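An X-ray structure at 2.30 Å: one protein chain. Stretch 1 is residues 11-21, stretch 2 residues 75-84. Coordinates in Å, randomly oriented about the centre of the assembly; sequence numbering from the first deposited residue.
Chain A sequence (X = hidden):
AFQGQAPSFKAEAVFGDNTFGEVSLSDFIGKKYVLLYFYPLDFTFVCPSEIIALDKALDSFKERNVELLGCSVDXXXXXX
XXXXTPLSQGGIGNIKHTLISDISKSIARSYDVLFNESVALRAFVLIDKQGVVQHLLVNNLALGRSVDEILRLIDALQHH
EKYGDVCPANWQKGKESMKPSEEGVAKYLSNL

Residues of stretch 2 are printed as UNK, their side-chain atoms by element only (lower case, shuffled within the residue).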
# COMPACT_ATOMS: atom_id res chain seq x y z
N ALA A 11 4.03 -1.48 13.10
CA ALA A 11 5.22 -2.12 12.54
C ALA A 11 6.49 -1.28 12.49
O ALA A 11 6.44 -0.06 12.47
CB ALA A 11 4.92 -2.64 11.13
N GLU A 12 7.63 -1.97 12.49
CA GLU A 12 8.93 -1.31 12.40
C GLU A 12 8.96 -0.81 10.96
O GLU A 12 8.30 -1.39 10.09
CB GLU A 12 10.09 -2.30 12.62
CG GLU A 12 10.24 -2.83 14.05
CD GLU A 12 10.46 -1.73 15.08
OE1 GLU A 12 9.51 -0.97 15.34
OE2 GLU A 12 11.58 -1.62 15.63
N ALA A 13 9.72 0.24 10.69
CA ALA A 13 9.74 0.79 9.34
C ALA A 13 11.03 1.47 8.94
O ALA A 13 11.78 1.97 9.78
CB ALA A 13 8.58 1.76 9.17
N VAL A 14 11.34 1.36 7.66
CA VAL A 14 12.36 2.16 7.04
C VAL A 14 11.76 3.26 6.21
O VAL A 14 11.02 3.00 5.27
CB VAL A 14 13.22 1.36 6.12
CG1 VAL A 14 14.44 2.15 5.75
CG2 VAL A 14 13.57 0.07 6.74
N PHE A 15 12.10 4.48 6.55
CA PHE A 15 11.57 5.62 5.82
C PHE A 15 12.38 5.96 4.57
O PHE A 15 13.40 5.34 4.28
CB PHE A 15 11.51 6.84 6.75
CG PHE A 15 10.64 6.64 7.96
CD1 PHE A 15 9.27 6.38 7.81
CD2 PHE A 15 11.17 6.73 9.24
CE1 PHE A 15 8.45 6.22 8.93
CE2 PHE A 15 10.35 6.56 10.37
CZ PHE A 15 8.99 6.31 10.21
N GLY A 16 11.91 6.95 3.82
CA GLY A 16 12.73 7.58 2.81
C GLY A 16 14.07 8.03 3.34
O GLY A 16 15.10 7.66 2.81
N ASP A 17 14.04 8.83 4.39
CA ASP A 17 15.19 9.04 5.26
C ASP A 17 16.22 7.91 5.25
O ASP A 17 17.41 8.16 5.40
CB ASP A 17 14.73 9.30 6.70
CG ASP A 17 14.13 10.68 6.89
OD1 ASP A 17 14.89 11.65 7.01
OD2 ASP A 17 12.91 10.89 6.94
N ASN A 18 15.78 6.67 5.05
CA ASN A 18 16.58 5.51 5.43
C ASN A 18 16.79 5.46 6.92
O ASN A 18 17.73 4.85 7.41
CB ASN A 18 17.93 5.51 4.73
CG ASN A 18 17.87 4.99 3.32
OD1 ASN A 18 16.85 4.52 2.86
ND2 ASN A 18 18.98 5.08 2.63
N THR A 19 15.88 6.13 7.62
CA THR A 19 15.72 6.19 9.07
C THR A 19 14.91 4.98 9.49
O THR A 19 14.04 4.57 8.75
CB THR A 19 14.86 7.45 9.39
OG1 THR A 19 15.66 8.63 9.30
CG2 THR A 19 14.38 7.46 10.80
N PHE A 20 15.17 4.42 10.66
CA PHE A 20 14.26 3.39 11.14
C PHE A 20 13.23 4.09 11.97
O PHE A 20 13.44 5.22 12.40
CB PHE A 20 14.97 2.35 12.01
CG PHE A 20 15.84 1.40 11.25
CD1 PHE A 20 15.51 1.03 9.95
CD2 PHE A 20 16.97 0.85 11.84
CE1 PHE A 20 16.30 0.12 9.24
CE2 PHE A 20 17.76 -0.06 11.14
CZ PHE A 20 17.43 -0.42 9.85
N GLY A 21 12.11 3.41 12.19
CA GLY A 21 11.06 4.00 12.99
C GLY A 21 9.87 3.07 13.09
O GLY A 21 9.90 1.97 12.55
N UNK A 75 12.55 -8.22 7.34
CA UNK A 75 12.83 -7.34 8.49
C UNK A 75 13.19 -5.94 8.00
O UNK A 75 13.44 -5.73 6.81
c UNK A 75 14.01 -7.90 9.30
o UNK A 75 15.21 -7.84 8.53
N UNK A 76 13.23 -4.98 8.93
CA UNK A 76 13.58 -3.62 8.57
C UNK A 76 15.04 -3.54 8.13
O UNK A 76 15.41 -2.71 7.30
c UNK A 76 13.33 -2.65 9.73
n UNK A 76 14.17 -2.77 14.17
c UNK A 76 14.08 -2.92 11.03
c UNK A 76 13.96 -1.68 11.93
c UNK A 76 14.77 -1.80 13.22
N UNK A 77 15.87 -4.41 8.70
CA UNK A 77 17.29 -4.44 8.35
C UNK A 77 17.47 -4.86 6.89
O UNK A 77 18.30 -4.32 6.18
c UNK A 77 18.01 -4.93 10.71
c UNK A 77 18.04 -5.37 9.28
c UNK A 77 17.94 -4.06 13.36
c UNK A 77 18.80 -3.87 11.13
c UNK A 77 17.14 -5.12 12.95
c UNK A 77 18.77 -3.43 12.44
c UNK A 77 17.18 -5.55 11.62
N UNK A 78 16.71 -5.84 6.42
CA UNK A 78 16.86 -6.17 5.02
C UNK A 78 16.23 -5.22 4.03
O UNK A 78 16.68 -5.12 2.90
o UNK A 78 16.25 -8.37 5.83
c UNK A 78 16.66 -7.65 4.68
c UNK A 78 15.54 -7.83 3.72
N UNK A 79 15.21 -4.49 4.47
CA UNK A 79 14.68 -3.42 3.62
C UNK A 79 15.78 -2.38 3.41
O UNK A 79 16.05 -1.96 2.29
c UNK A 79 10.76 -4.98 3.61
c UNK A 79 11.05 -3.27 4.94
n UNK A 79 11.99 -4.54 3.44
c UNK A 79 13.49 -2.70 4.29
c UNK A 79 12.21 -3.46 4.27
n UNK A 79 10.16 -4.22 4.51
N UNK A 80 16.40 -1.96 4.50
CA UNK A 80 17.47 -0.97 4.43
C UNK A 80 18.57 -1.42 3.47
O UNK A 80 18.98 -0.67 2.57
c UNK A 80 19.74 0.41 7.30
c UNK A 80 19.24 0.25 5.86
c UNK A 80 18.06 -0.72 5.82
c UNK A 80 18.80 1.60 5.27
N UNK A 81 19.04 -2.65 3.67
CA UNK A 81 20.09 -3.22 2.83
C UNK A 81 19.64 -3.29 1.37
O UNK A 81 20.47 -3.18 0.46
c UNK A 81 20.46 -4.62 3.33
N UNK A 82 18.34 -3.47 1.14
CA UNK A 82 17.82 -3.55 -0.22
C UNK A 82 17.76 -2.17 -0.86
O UNK A 82 17.88 -2.04 -2.08
c UNK A 82 16.80 -5.18 -2.55
c UNK A 82 12.36 -5.73 -3.36
n UNK A 82 16.05 -5.70 -3.57
c UNK A 82 14.72 -5.59 -3.24
c UNK A 82 14.66 -4.96 -1.97
c UNK A 82 12.26 -5.11 -2.10
c UNK A 82 16.44 -4.20 -0.22
c UNK A 82 13.58 -5.98 -3.94
c UNK A 82 13.40 -4.72 -1.40
c UNK A 82 16.00 -4.72 -1.55
N UNK A 83 17.55 -1.14 -0.04
CA UNK A 83 17.50 0.22 -0.54
C UNK A 83 18.92 0.68 -0.87
O UNK A 83 19.13 1.50 -1.77
c UNK A 83 14.82 2.03 1.67
c UNK A 83 14.96 3.41 1.06
n UNK A 83 14.29 4.47 1.85
c UNK A 83 16.89 1.17 0.50
c UNK A 83 15.39 0.96 0.75
N UNK A 84 19.91 0.15 -0.14
CA UNK A 84 21.30 0.51 -0.38
C UNK A 84 21.90 -0.28 -1.54
O UNK A 84 23.11 -0.20 -1.79
c UNK A 84 21.93 1.37 1.91
n UNK A 84 22.94 1.74 5.53
c UNK A 84 22.52 2.19 4.17
c UNK A 84 22.14 0.30 0.88
c UNK A 84 22.69 1.06 3.17
O HOH W 1 11.91 3.35 2.37

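Position 75 carries one carbon and one oxygen, a hydroxymethyl group that touches nothing on stretch 1; it is Ser75, at the N-cap position of the helix.

Position 76 has four carbons in a row ending in nitrogen, the unbranched chain of a lysine. Its CB points toward stretch 1, and the terminal nitrogen lies 3.2 Å from OE2 of Glu12. In Lys76, NZ donates a hydrogen bond to that oxygen as part of a salt bridge. CD sits over one face of the Phe20 ring, 3.7 Å from the ring centroid and 14° off the normal, a CH-pi contact.

Position 77 shows one carbon and then a ring of six carbons, hence Phe77. Its CB points away, yet the ring end returns: CE1 is 3.8 Å from CE2 of Phe20. The planes stand at 81° with centroids 5.4 Å apart, an offset pair in which the edge of Phe20 turns toward the face of Phe77.

At position 78 the first carbon bears one oxygen and one carbon. This is Thr78, which faces away and makes no contact.

Position 79 has one carbon followed by a five-membered ring of three carbons and two nitrogens, an imidazole. CG2 of Val14 approaches CB of His79 at 3.7 Å, while both ring nitrogens bond elsewhere in the structure.

Position 80 holds four carbons forked at the second, which identifies Leu80. CD2 reaches CZ of Phe20 at 3.5 Å, and CD1 lies 4.4 Å from CG1 of Val14.

Position 81 has a single carbon, out of reach of stretch 1: Ala81. Position 82 has one carbon and fused five- and six-membered rings holding eight carbons and one nitrogen. This is Trp82, also out of reach.

Position 83 again has four carbons in a row and a nitrogen, but here the nitrogen meets backbone: it is 2.7 Å from O of Phe15. In Lys83, NZ donates to that oxygen and more weakly to O of Gly16 at 3.4 Å; it also donates to water 1 at 2.7 Å, which in turn donates to O of Val14 at 3.1 Å.

Position 84 repeats the four-carbon, one-nitrogen chain without a contact within 4.5 Å: Lys84.

The contact buries 573 Å², both sides summed. Strand 11-14 and the helix run nearly parallel, 14° apart, with axes 7.9 Å apart at closest approach. Val14 and Phe20 pack against the helix, while Lys76 pairs with a carboxylate and Lys83 ties the loop after the strand through its carbonyls.

Stretch 2 75-84: SKFTHLAWKK
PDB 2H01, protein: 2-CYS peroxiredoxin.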